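Local coordinates for inosine-uridine nucleoside N-ribohydrolase (Xanthomonas oryzae pv. oryzae, PDB 4P5F), which binds calcium and adenosine diphosphate ribose as a type III effector with a nucleoside hydrolase fold, and probably belongs among enzymes that hydrolyse N-glycosyl bonds, at residues A[189-194]-A[209-214]; A[221-226]-A[345-350]. All coordinates share one frame; numbering follows the deposited sequence.

Interaction 1: A[189-194]-A[209-214]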
ATOM      1  N   GLY A 189       3.239  15.074 -23.201  1.00 26.46           N
ATOM      2  CA  GLY A 189       4.152  13.972 -22.984  1.00 23.87           C
ATOM      3  C   GLY A 189       4.283  13.612 -21.519  1.00 18.73           C
ATOM      4  O   GLY A 189       5.148  12.824 -21.156  1.00 25.47           O
ATOM      5  N   LEU A 190       3.428  14.184 -20.672  1.00 23.93           N
ATOM      6  CA  LEU A 190       3.420  13.813 -19.258  1.00 19.96           C
ATOM      7  C   LEU A 190       2.845  12.413 -19.085  1.00 19.03           C
ATOM      8  O   LEU A 190       1.931  12.007 -19.810  1.00 22.24           O
ATOM      9  CB  LEU A 190       2.619  14.817 -18.417  1.00 20.99           C
ATOM     10  CG  LEU A 190       3.102  16.263 -18.380  1.00 20.37           C
ATOM     11  CD1 LEU A 190       2.503  17.017 -17.200  1.00 19.73           C
ATOM     12  CD2 LEU A 190       4.624  16.309 -18.336  1.00 19.38           C
ATOM     13  N   VAL A 191       3.379  11.664 -18.130  1.00 18.58           N
ATOM     14  CA  VAL A 191       2.792  10.378 -17.798  1.00 18.25           C
ATOM     15  C   VAL A 191       1.412  10.647 -17.190  1.00 19.27           C
ATOM     16  O   VAL A 191       1.192  11.693 -16.570  1.00 19.59           O
ATOM     17  CB  VAL A 191       3.702   9.566 -16.862  1.00 17.96           C
ATOM     18  CG1 VAL A 191       3.045   8.241 -16.445  1.00 18.76           C
ATOM     19  CG2 VAL A 191       5.040   9.305 -17.551  1.00 25.18           C
ATOM     20  N   GLN A 192       0.473   9.735 -17.422  1.00 15.76           N
ATOM     21  CA  GLN A 192      -0.883   9.877 -16.906  1.00 15.06           C
ATOM     22  C   GLN A 192      -1.394   8.524 -16.422  1.00 16.83           C
ATOM     23  O   GLN A 192      -0.868   7.481 -16.834  1.00 15.25           O
ATOM     24  CB  GLN A 192      -1.805  10.516 -17.950  1.00 18.82           C
ATOM     25  CG  GLN A 192      -2.040   9.707 -19.204  1.00 21.95           C
ATOM     26  CD  GLN A 192      -2.904  10.446 -20.221  1.00 24.60           C
ATOM     27  OE1 GLN A 192      -3.578  11.432 -19.903  1.00 25.70           O
ATOM     28  NE2 GLN A 192      -2.876   9.975 -21.459  1.00 26.64           N
ATOM     29  N   PRO A 193      -2.380   8.532 -15.501  1.00 13.84           N
ATOM     30  CA  PRO A 193      -2.852   7.262 -14.937  1.00 13.83           C
ATOM     31  C   PRO A 193      -3.653   6.418 -15.904  1.00 14.57           C
ATOM     32  O   PRO A 193      -4.304   6.915 -16.811  1.00 13.27           O
ATOM     33  CB  PRO A 193      -3.756   7.695 -13.774  1.00 11.49           C
ATOM     34  CG  PRO A 193      -4.157   9.085 -14.108  1.00 13.23           C
ATOM     35  CD  PRO A 193      -2.969   9.688 -14.804  1.00 10.07           C
ATOM     36  N   ASP A 194      -3.583   5.120 -15.661  1.00 17.27           N
ATOM     37  CA  ASP A 194      -4.379   4.112 -16.320  1.00 19.98           C
ATOM     38  C   ASP A 194      -5.736   4.121 -15.645  1.00 21.55           C
ATOM     39  O   ASP A 194      -5.795   4.128 -14.422  1.00 18.39           O
ATOM     40  CB  ASP A 194      -3.714   2.777 -16.022  1.00 19.31           C
ATOM     41  CG  ASP A 194      -4.150   1.698 -16.934  1.00 22.18           C
ATOM     42  OD1 ASP A 194      -5.291   1.772 -17.424  1.00 25.71           O
ATOM     43  OD2 ASP A 194      -3.346   0.763 -17.148  1.00 29.27           O
ATOM     44  N   ALA A 209      -5.006  14.482 -11.651  1.00 12.95           N
ATOM     45  CA  ALA A 209      -4.499  15.734 -11.112  1.00 14.40           C
ATOM     46  C   ALA A 209      -3.194  15.529 -10.336  1.00 13.76           C
ATOM     47  O   ALA A 209      -2.304  16.374 -10.384  1.00 12.11           O
ATOM     48  CB  ALA A 209      -5.552  16.412 -10.245  1.00 12.63           C
ATOM     49  N   LEU A 210      -3.083  14.405  -9.630  1.00 12.62           N
ATOM     50  CA  LEU A 210      -1.855  14.083  -8.887  1.00 13.93           C
ATOM     51  C   LEU A 210      -0.661  13.793  -9.798  1.00 15.20           C
ATOM     52  O   LEU A 210       0.408  14.371  -9.599  1.00 16.81           O
ATOM     53  CB  LEU A 210      -2.071  12.918  -7.919  1.00 13.30           C
ATOM     54  CG  LEU A 210      -0.833  12.507  -7.117  1.00 12.72           C
ATOM     55  CD1 LEU A 210      -0.329  13.652  -6.278  1.00 15.21           C
ATOM     56  CD2 LEU A 210      -1.113  11.297  -6.234  1.00 18.17           C
ATOM     57  N   TYR A 211      -0.832  12.883 -10.764  1.00 10.50           N
ATOM     58  CA  TYR A 211       0.228  12.561 -11.725  1.00 16.31           C
ATOM     59  C   TYR A 211       0.697  13.831 -12.458  1.00 15.84           C
ATOM     60  O   TYR A 211       1.891  14.065 -12.594  1.00 15.12           O
ATOM     61  CB  TYR A 211      -0.223  11.524 -12.788  1.00  9.78           C
ATOM     62  CG  TYR A 211      -0.380  10.066 -12.354  1.00 10.00           C
ATOM     63  CD1 TYR A 211      -1.031   9.728 -11.178  1.00 12.11           C
ATOM     64  CD2 TYR A 211       0.084   9.022 -13.168  1.00 14.98           C
ATOM     65  CE1 TYR A 211      -1.204   8.398 -10.805  1.00 14.24           C
ATOM     66  CE2 TYR A 211      -0.069   7.682 -12.800  1.00 11.23           C
ATOM     67  CZ  TYR A 211      -0.714   7.380 -11.621  1.00 13.63           C
ATOM     68  OH  TYR A 211      -0.908   6.073 -11.255  1.00 13.99           O
ATOM     69  N   ARG A 212      -0.252  14.638 -12.927  1.00 15.64           N
ATOM     70  CA  ARG A 212       0.074  15.852 -13.675  1.00 16.60           C
ATOM     71  C   ARG A 212       0.773  16.905 -12.815  1.00 18.54           C
ATOM     72  O   ARG A 212       1.840  17.396 -13.178  1.00 16.89           O
ATOM     73  CB  ARG A 212      -1.182  16.469 -14.297  1.00 19.08           C
ATOM     74  CG  ARG A 212      -0.916  17.780 -15.038  1.00 23.41           C
ATOM     75  CD  ARG A 212      -2.101  18.209 -15.904  1.00 23.37           C
ATOM     76  NE  ARG A 212      -2.243  17.353 -17.077  1.00 28.82           N
ATOM     77  CZ  ARG A 212      -3.195  16.437 -17.225  1.00 29.13           C
ATOM     78  NH1 ARG A 212      -4.093  16.252 -16.263  1.00 28.92           N
ATOM     79  NH2 ARG A 212      -3.247  15.699 -18.331  1.00 24.93           N
ATOM     80  N   ARG A 213       0.162  17.254 -11.681  1.00 16.37           N
ATOM     81  CA  ARG A 213       0.699  18.312 -10.829  1.00 15.12           C
ATOM     82  C   ARG A 213       2.049  17.941 -10.219  1.00 17.33           C
ATOM     83  O   ARG A 213       2.894  18.811 -10.017  1.00 17.69           O
ATOM     84  CB  ARG A 213      -0.284  18.705  -9.716  1.00 13.32           C
ATOM     85  CG  ARG A 213       0.047  20.031  -9.050  1.00 15.96           C
ATOM     86  CD  ARG A 213      -0.220  21.223 -10.005  1.00 20.62           C
ATOM     87  NE  ARG A 213       0.232  22.498  -9.441  1.00 24.38           N
ATOM     88  CZ  ARG A 213       0.615  23.550 -10.167  1.00 29.28           C
ATOM     89  NH1 ARG A 213       0.613  23.488 -11.494  1.00 23.96           N
ATOM     90  NH2 ARG A 213       1.014  24.667  -9.567  1.00 31.21           N
ATOM     91  N   ALA A 214       2.259  16.665  -9.921  1.00 13.09           N
ATOM     92  CA  ALA A 214       3.565  16.265  -9.413  1.00 16.74           C
ATOM     93  C   ALA A 214       4.630  16.612 -10.459  1.00 17.62           C
ATOM     94  O   ALA A 214       5.675  17.144 -10.121  1.00 17.42           O
ATOM     95  CB  ALA A 214       3.599  14.786  -9.072  1.00 11.49           C
TER
HETATM   96  O   HOH W   1      -4.583  12.907 -17.545  1.00 17.84           O
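P193 sets CB and CD over one face of the Y211 ring, and this pair is the centre of the contact between the loop 189-194 and the helix segment 209-214. The proline CB stands 3.8 Å from the ring centroid of Y211, only 14° off the ring normal, a CH-pi contact displaced toward the hydroxyl-bearing side of the ring. At the other end of the proline ring, CD comes within 3.5 Å of Y211 CD2, and the peptide nitrogen of P193, which as a proline nitrogen carries no hydrogen, sits over the same ring carbon. A compact, rigid ring with no N-H thus suits a place where an aromatic face must be covered. With CG anti to the carbonyl carbon (chi1 -73°), the Y211 ring extends along the loop.

The loop follows strand 172-178 in the Rossmann-like nucleoside hydrolase fold, and helix 204-217 is the next long helix, leading on to strand 221-224. Tyrosine suits this position on the helix because its ring packs under the loop and against I177 of strand 172-178 while its hydroxyl is hydrogen-bonded to G180 O.

Toward the surface, the R212 chain bends at chi3 (-72°), and its guanidinium NH2 forms a salt bridge with D186, in the same loop. A water bridges the two segments there, donating to Q192 OE1 at 3.0 Å and accepting from R212 NH2 at 3.2 Å. Q192 NE2 is hydrogen-bonded to the carbonyl oxygen of A184, which fixes the amide with OE1 toward the water. The aliphatic part of the arginine serves a different neighbour: R212 CG lies 4.1 Å from L190 CD1, the two side chains crossing at about a right angle.

Interaction 2: A[221-226]-A[345-350]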
ATOM      1  N   LEU A 221       8.198  11.200  -9.376  1.00 12.79           N
ATOM      2  CA  LEU A 221       7.115  10.225  -9.246  1.00 13.02           C
ATOM      3  C   LEU A 221       7.653   8.824  -9.484  1.00 14.98           C
ATOM      4  O   LEU A 221       8.361   8.586 -10.467  1.00 20.58           O
ATOM      5  CB  LEU A 221       6.061  10.455 -10.333  1.00 13.95           C
ATOM      6  CG  LEU A 221       4.766  11.256 -10.212  1.00 25.27           C
ATOM      7  CD1 LEU A 221       3.949  11.020 -11.479  1.00 15.45           C
ATOM      8  CD2 LEU A 221       3.953  10.896  -8.969  1.00 19.91           C
ATOM      9  N   ARG A 222       7.291   7.884  -8.626  1.00 10.64           N
ATOM     10  CA  ARG A 222       7.637   6.486  -8.845  1.00 15.81           C
ATOM     11  C   ARG A 222       6.368   5.647  -8.786  1.00 14.39           C
ATOM     12  O   ARG A 222       5.723   5.564  -7.740  1.00 13.62           O
ATOM     13  CB  ARG A 222       8.657   6.002  -7.814  1.00 14.72           C
ATOM     14  CG  ARG A 222       9.184   4.590  -8.071  1.00 16.33           C
ATOM     15  CD  ARG A 222      10.353   4.253  -7.141  1.00 14.83           C
ATOM     16  NE  ARG A 222      11.550   4.988  -7.530  1.00 17.80           N
ATOM     17  CZ  ARG A 222      12.697   4.988  -6.857  1.00 20.95           C
ATOM     18  NH1 ARG A 222      12.826   4.306  -5.726  1.00 18.26           N
ATOM     19  NH2 ARG A 222      13.719   5.688  -7.320  1.00 24.31           N
ATOM     20  N   ILE A 223       6.005   5.051  -9.918  1.00 13.35           N
ATOM     21  CA  ILE A 223       4.778   4.267 -10.030  1.00 13.79           C
ATOM     22  C   ILE A 223       5.092   2.769 -10.039  1.00 13.44           C
ATOM     23  O   ILE A 223       5.753   2.269 -10.947  1.00 13.97           O
ATOM     24  CB  ILE A 223       4.001   4.608 -11.317  1.00 15.69           C
ATOM     25  CG1 ILE A 223       4.015   6.115 -11.594  1.00 15.65           C
ATOM     26  CG2 ILE A 223       2.594   4.019 -11.285  1.00  9.04           C
ATOM     27  CD1 ILE A 223       3.340   6.940 -10.542  1.00 17.85           C
ATOM     28  N   LEU A 224       4.621   2.063  -9.019  1.00 11.70           N
ATOM     29  CA  LEU A 224       4.720   0.612  -8.981  1.00 10.40           C
ATOM     30  C   LEU A 224       3.374   0.047  -9.430  1.00 12.62           C
ATOM     31  O   LEU A 224       2.317   0.423  -8.903  1.00 10.54           O
ATOM     32  CB  LEU A 224       5.114   0.108  -7.584  1.00  9.73           C
ATOM     33  CG  LEU A 224       5.386  -1.399  -7.444  1.00 14.24           C
ATOM     34  CD1 LEU A 224       6.545  -1.654  -6.515  1.00  9.86           C
ATOM     35  CD2 LEU A 224       4.142  -2.173  -6.977  1.00 11.89           C
ATOM     36  N   THR A 225       3.413  -0.819 -10.440  1.00 10.33           N
ATOM     37  CA  THR A 225       2.212  -1.388 -11.032  1.00 12.07           C
ATOM     38  C   THR A 225       2.037  -2.856 -10.618  1.00 15.07           C
ATOM     39  O   THR A 225       2.955  -3.472 -10.072  1.00 13.76           O
ATOM     40  CB  THR A 225       2.225  -1.248 -12.575  1.00 16.69           C
ATOM     41  OG1 THR A 225       3.378  -1.906 -13.109  1.00 17.75           O
ATOM     42  CG2 THR A 225       2.270   0.214 -12.983  1.00 12.31           C
ATOM     43  N   LYS A 226       0.866  -3.422 -10.889  1.00 14.05           N
ATOM     44  CA  LYS A 226       0.520  -4.721 -10.313  1.00 15.43           C
ATOM     45  C   LYS A 226       1.480  -5.843 -10.706  1.00 17.66           C
ATOM     46  O   LYS A 226       1.737  -6.734  -9.913  1.00 17.86           O
ATOM     47  CB  LYS A 226      -0.928  -5.108 -10.637  1.00 15.98           C
ATOM     48  CG  LYS A 226      -1.209  -5.299 -12.121  1.00 23.04           C
ATOM     49  CD  LYS A 226      -2.643  -5.787 -12.341  1.00 23.89           C
ATOM     50  CE  LYS A 226      -3.293  -5.090 -13.506  1.00 29.31           C
ATOM     51  NZ  LYS A 226      -2.592  -5.391 -14.777  1.00 35.67           N
ATOM     52  N   SER A 345      10.417  16.631 -15.461  1.00 22.50           N
ATOM     53  CA  SER A 345      10.315  16.107 -14.099  1.00 19.20           C
ATOM     54  C   SER A 345      10.311  14.577 -14.154  1.00 16.87           C
ATOM     55  O   SER A 345       9.585  13.991 -14.961  1.00 20.58           O
ATOM     56  CB  SER A 345       9.058  16.625 -13.410  1.00 18.39           C
ATOM     57  OG  SER A 345       9.051  16.223 -12.052  1.00 21.43           O
ATOM     58  N   PRO A 346      11.141  13.925 -13.322  1.00 14.98           N
ATOM     59  CA  PRO A 346      11.365  12.469 -13.417  1.00 13.91           C
ATOM     60  C   PRO A 346      10.130  11.618 -13.087  1.00 20.07           C
ATOM     61  O   PRO A 346       9.386  11.930 -12.145  1.00 15.10           O
ATOM     62  CB  PRO A 346      12.460  12.208 -12.370  1.00 15.70           C
ATOM     63  CG  PRO A 346      13.072  13.524 -12.091  1.00 18.94           C
ATOM     64  CD  PRO A 346      11.999  14.554 -12.306  1.00 15.80           C
ATOM     65  N   VAL A 347       9.917  10.555 -13.862  1.00 15.62           N
ATOM     66  CA  VAL A 347       8.862   9.580 -13.576  1.00 15.52           C
ATOM     67  C   VAL A 347       9.405   8.168 -13.806  1.00 18.38           C
ATOM     68  O   VAL A 347       9.878   7.842 -14.886  1.00 16.21           O
ATOM     69  CB  VAL A 347       7.609   9.793 -14.442  1.00 14.00           C
ATOM     70  CG1 VAL A 347       6.520   8.778 -14.069  1.00 20.04           C
ATOM     71  CG2 VAL A 347       7.072  11.216 -14.289  1.00 15.17           C
ATOM     72  N   GLU A 348       9.369   7.343 -12.774  1.00 16.79           N
ATOM     73  CA  GLU A 348       9.909   6.000 -12.887  1.00 22.95           C
ATOM     74  C   GLU A 348       8.817   4.959 -12.789  1.00 25.13           C
ATOM     75  O   GLU A 348       7.833   5.135 -12.057  1.00 21.80           O
ATOM     76  CB  GLU A 348      10.943   5.739 -11.804  1.00 19.85           C
ATOM     77  CG  GLU A 348      12.262   6.474 -11.986  1.00 18.22           C
ATOM     78  CD  GLU A 348      13.204   6.162 -10.856  1.00 26.93           C
ATOM     79  OE1 GLU A 348      12.750   6.213  -9.692  1.00 24.08           O
ATOM     80  OE2 GLU A 348      14.378   5.830 -11.121  1.00 37.56           O
ATOM     81  N   HIS A 349       8.999   3.872 -13.528  1.00 22.25           N
ATOM     82  CA  HIS A 349       8.081   2.746 -13.474  1.00 19.90           C
ATOM     83  C   HIS A 349       8.748   1.544 -12.804  1.00 20.34           C
ATOM     84  O   HIS A 349       9.889   1.199 -13.112  1.00 19.98           O
ATOM     85  CB  HIS A 349       7.608   2.372 -14.885  1.00 22.46           C
ATOM     86  CG  HIS A 349       6.753   1.144 -14.927  1.00 23.26           C
ATOM     87  ND1 HIS A 349       6.777   0.252 -15.980  1.00 26.53           N
ATOM     88  CD2 HIS A 349       5.856   0.656 -14.038  1.00 16.04           C
ATOM     89  CE1 HIS A 349       5.933  -0.735 -15.736  1.00 20.08           C
ATOM     90  NE2 HIS A 349       5.364  -0.515 -14.562  1.00 22.97           N
ATOM     91  N   VAL A 350       8.052   0.919 -11.862  1.00 19.78           N
ATOM     92  CA  VAL A 350       8.499  -0.384 -11.378  1.00 17.20           C
ATOM     93  C   VAL A 350       7.439  -1.414 -11.761  1.00 22.69           C
ATOM     94  O   VAL A 350       6.356  -1.456 -11.155  1.00 18.51           O
ATOM     95  CB  VAL A 350       8.737  -0.410  -9.845  1.00 19.11           C
ATOM     96  CG1 VAL A 350       9.219  -1.781  -9.399  1.00 16.25           C
ATOM     97  CG2 VAL A 350       9.731   0.666  -9.427  1.00 17.37           C
TER
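L221 and V347 start a parallel pairing in which strand 221-224 and strand 347-350 run side by side, 4.7 Å apart at their axes. Backbone bonds from L221 N to P346 O, E348 N to L221 O, I223 N to E348 O and V350 N to I223 O hold the register, and T225 N to V350 O carries the ladder past the paired residues. Strand 221-224 lies between 172-178 and 347-350, all parallel; 337-338 beyond them runs antiparallel.

On the face bearing L221, I223, V347 and H349, the CG1 methyl of V347 fits between its neighbours, 4.1 Å from L221 CB and 4.4 Å from I223 CG1. These three aliphatic residues suit the cover of helix 204-217, touching its A214, Q215 and Y211. On the other face, V350 fills the hollow between L224 and R222: its CG1 branch rests 3.9 Å from L224 CD1, while CG2 faces the methylene CG of R222. Helix 317-325 covers L224 there.

Beyond its CG, R222 bends at chi3 to bring its guanidinium beside E348 in a side-on salt bridge, the planes of the two groups 45° apart. R222 NE, at 2.8 Å, and NH2, at 2.6 Å, close on the single oxygen E348 OE1, near the guanidinium plane. NE meets it nearly along its C-O axis and NH2 at its syn lone pair; sharing one oxygen bends the N-H...O angles to 137° and 141°. NH1 is taken by the carbonyl of A324.

At the far end, H349 turns the edge of its ring to T225, and H349 NE2 donates to T225 OG1 over 2.8 Å, almost in the ring plane. The hydroxyl also hydrogen-bonds E227, linking ring to carboxylate. The first bond implies a proton on NE2, and the doubly gripped E348 carboxylate would probably favour its charged form.

Interaction 1 uses helix 204-217 itself, while interaction 2 lies beneath it; strand 221-224 follows the helix after a short turn, so the two are consecutive along the chain. They also meet in space: V191 CG2 of interaction 1 packs against V347 CG1 of interaction 2, and A214 touches L221. Interaction 2 is the more deeply buried, joining two strands of the central sheet through a regular backbone ladder, with ion pairing added on one face. Interaction 1 is smaller and only partly buried, laying a loop on the helix that covers that sheet. It relies on ring packing and a bridging water, and its polar side-chain ends find their partners chiefly in the earlier part of the same loop.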